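Local coordinates for odorant-binding protein 47 (Anopheles gambiae, PDB 3PM2) that binds hydrophobic odorants and is thought to carry them through the aqueous fluid around the olfactory sensory dendrites of the mosquito, at residues 116-121 and 129-134. Residues are numbered along the deposited sequence; the frame is centred on the assembly and turned at random.
Sequences AGAKLT and ICHPIS
Ala118 and His131 mark the closest backbone approach, with Ala118 CA 4.5 Å from His131 CA, where the C-terminal part of helix 111-118 meets the loop leading into helix 133-147. No direct hydrogen bond joins the two segments. One water bridges them instead, 2.8 Å from both Gly117 O and Cys130 O. Ala118 CB touches the His131 ring obliquely, 3.4 Å from His131 CD2. His131 CG is anti to the backbone N (chi1 -165°). His131 ND1 accepts a hydrogen bond from Ile133 N, 3.0 Å away, nearly straight (164°) and in the ring plane, which fixes the ring's rotation. His131 NE2 has a weak hydrogen bond to Glu115. The Pro132 ring lies against the helix backbone, with Pro132 CD 3.5 Å from Ala118 N and CG near Gly117 C. Glycine leaves room for it here. Ile129 packs against the chain that follows the helix. Its CG1 is 3.4 Å from Leu120 O, and its CG2 lies near Ala118 O and Leu120 O. Cys130 ties residues 129-134 to helix 55-63 through its disulfide with Cys55. The arrangement is a loop connection between two helices in the mainly helical, disulfide-linked fold of a C-plus odorant-binding protein, with His131 giving a capping bond at the turn into helix 133-147.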
ATOM      1  N   ALA A 116      -3.960  17.685  -5.825  1.00 17.22           N
ATOM      2  CA  ALA A 116      -3.042  18.249  -6.812  1.00 15.43           C
ATOM      3  C   ALA A 116      -2.411  17.139  -7.645  1.00 17.38           C
ATOM      4  O   ALA A 116      -2.310  17.274  -8.866  1.00 16.19           O
ATOM      5  CB  ALA A 116      -1.983  19.063  -6.123  1.00 15.80           C
ATOM      6  N   GLY A 117      -2.082  16.019  -6.991  1.00 14.11           N
ATOM      7  CA  GLY A 117      -1.531  14.839  -7.646  1.00 13.23           C
ATOM      8  C   GLY A 117      -2.496  14.284  -8.685  1.00 17.66           C
ATOM      9  O   GLY A 117      -2.080  13.939  -9.789  1.00 16.05           O
ATOM     10  N   ALA A 118      -3.789  14.265  -8.371  1.00 14.96           N
ATOM     11  CA  ALA A 118      -4.821  13.795  -9.300  1.00 16.18           C
ATOM     12  C   ALA A 118      -4.872  14.647 -10.600  1.00 20.91           C
ATOM     13  O   ALA A 118      -5.305  14.152 -11.650  1.00 19.61           O
ATOM     14  CB  ALA A 118      -6.167  13.836  -8.615  1.00 17.36           C
ATOM     15  N   LYS A 119      -4.411  15.917 -10.517  1.00 17.91           N
ATOM     16  CA  LYS A 119      -4.447  16.869 -11.639  1.00 16.92           C
ATOM     17  C   LYS A 119      -3.150  16.968 -12.453  1.00 21.12           C
ATOM     18  O   LYS A 119      -3.075  17.728 -13.425  1.00 17.93           O
ATOM     19  CB  LYS A 119      -4.928  18.232 -11.144  1.00 19.28           C
ATOM     20  CG  LYS A 119      -6.331  18.180 -10.515  1.00 30.19           C
ATOM     21  CD  LYS A 119      -7.133  19.412 -10.850  1.00 44.27           C
ATOM     22  CE  LYS A 119      -8.344  19.609  -9.963  1.00 62.77           C
ATOM     23  NZ  LYS A 119      -9.164  20.778 -10.414  1.00 76.05           N
ATOM     24  N   LEU A 120      -2.151  16.136 -12.113  1.00 17.01           N
ATOM     25  CA  LEU A 120      -0.880  16.144 -12.824  1.00 16.68           C
ATOM     26  C   LEU A 120      -1.068  15.685 -14.279  1.00 21.82           C
ATOM     27  O   LEU A 120      -1.966  14.907 -14.583  1.00 19.72           O
ATOM     28  CB  LEU A 120       0.137  15.223 -12.105  1.00 16.25           C
ATOM     29  CG  LEU A 120       0.606  15.686 -10.714  1.00 19.33           C
ATOM     30  CD1 LEU A 120       1.366  14.563  -9.985  1.00 18.91           C
ATOM     31  CD2 LEU A 120       1.451  16.953 -10.796  1.00 20.50           C
ATOM     32  N   THR A 121      -0.253  16.212 -15.165  1.00 21.14           N
ATOM     33  CA  THR A 121      -0.296  15.842 -16.578  1.00 21.57           C
ATOM     34  C   THR A 121       0.828  14.867 -16.871  1.00 23.53           C
ATOM     35  O   THR A 121       1.857  14.957 -16.208  1.00 23.55           O
ATOM     36  CB  THR A 121      -0.269  17.080 -17.487  1.00 30.91           C
ATOM     37  OG1 THR A 121       0.855  17.888 -17.170  1.00 30.72           O
ATOM     38  CG2 THR A 121      -1.532  17.897 -17.384  1.00 33.47           C
ATOM     39  N   ILE A 129      -2.026   8.827 -15.608  1.00 16.21           N
ATOM     40  CA  ILE A 129      -2.200   9.486 -14.320  1.00 15.58           C
ATOM     41  C   ILE A 129      -3.327   8.815 -13.543  1.00 20.28           C
ATOM     42  O   ILE A 129      -4.414   8.662 -14.071  1.00 20.79           O
ATOM     43  CB  ILE A 129      -2.417  11.025 -14.489  1.00 18.69           C
ATOM     44  CG1 ILE A 129      -1.179  11.700 -15.160  1.00 18.62           C
ATOM     45  CG2 ILE A 129      -2.794  11.714 -13.169  1.00 18.97           C
ATOM     46  CD1 ILE A 129       0.189  11.594 -14.400  1.00 17.14           C
ATOM     47  N   CYS A 130      -3.050   8.385 -12.307  1.00 15.16           N
ATOM     48  CA  CYS A 130      -4.035   7.762 -11.408  1.00 15.11           C
ATOM     49  C   CYS A 130      -4.236   8.673 -10.220  1.00 16.53           C
ATOM     50  O   CYS A 130      -3.312   9.406  -9.836  1.00 15.97           O
ATOM     51  CB  CYS A 130      -3.583   6.369 -10.965  1.00 16.23           C
ATOM     52  SG  CYS A 130      -3.657   5.134 -12.294  1.00 20.82           S
ATOM     53  N   HIS A 131      -5.443   8.637  -9.638  1.00 13.00           N
ATOM     54  CA  HIS A 131      -5.696   9.455  -8.464  1.00 13.02           C
ATOM     55  C   HIS A 131      -4.842   8.911  -7.312  1.00 14.47           C
ATOM     56  O   HIS A 131      -4.782   7.704  -7.129  1.00 14.68           O
ATOM     57  CB  HIS A 131      -7.190   9.437  -8.084  1.00 13.41           C
ATOM     58  CG  HIS A 131      -7.578  10.521  -7.111  1.00 16.01           C
ATOM     59  ND1 HIS A 131      -7.245  10.446  -5.761  1.00 16.84           N
ATOM     60  CD2 HIS A 131      -8.328  11.631  -7.313  1.00 16.06           C
ATOM     61  CE1 HIS A 131      -7.779  11.518  -5.197  1.00 16.03           C
ATOM     62  NE2 HIS A 131      -8.433  12.266  -6.095  1.00 16.44           N
ATOM     63  N   PRO A 132      -4.145   9.763  -6.531  1.00 10.72           N
ATOM     64  CA  PRO A 132      -3.280   9.220  -5.465  1.00 10.26           C
ATOM     65  C   PRO A 132      -4.003   8.571  -4.283  1.00 14.20           C
ATOM     66  O   PRO A 132      -3.335   7.907  -3.487  1.00 13.69           O
ATOM     67  CB  PRO A 132      -2.484  10.441  -4.992  1.00 12.43           C
ATOM     68  CG  PRO A 132      -2.628  11.472  -6.072  1.00 16.54           C
ATOM     69  CD  PRO A 132      -4.011  11.229  -6.640  1.00 12.60           C
ATOM     70  N   ILE A 133      -5.321   8.766  -4.128  1.00 11.28           N
ATOM     71  CA  ILE A 133      -6.001   8.207  -2.936  1.00 11.51           C
ATOM     72  C   ILE A 133      -5.781   6.697  -2.751  1.00 13.94           C
ATOM     73  O   ILE A 133      -5.510   6.255  -1.622  1.00 14.31           O
ATOM     74  CB  ILE A 133      -7.506   8.594  -2.811  1.00 14.84           C
ATOM     75  CG1 ILE A 133      -8.065   8.350  -1.385  1.00 17.69           C
ATOM     76  CG2 ILE A 133      -8.375   7.903  -3.856  1.00 14.65           C
ATOM     77  CD1 ILE A 133      -7.319   9.086  -0.195  1.00 21.47           C
ATOM     78  N   SER A 134      -5.913   5.911  -3.828  1.00 10.81           N
ATOM     79  CA  SER A 134      -5.779   4.449  -3.672  1.00 10.98           C
ATOM     80  C   SER A 134      -4.421   4.038  -3.073  1.00 14.05           C
ATOM     81  O   SER A 134      -4.383   3.238  -2.140  1.00 12.01           O
ATOM     82  CB  SER A 134      -6.026   3.737  -4.992  1.00 13.40           C
ATOM     83  OG  SER A 134      -7.344   3.950  -5.471  1.00 17.52           O
TER
HETATM   84  O   HOH W   1      -1.166  11.255  -9.887  1.00 15.91           O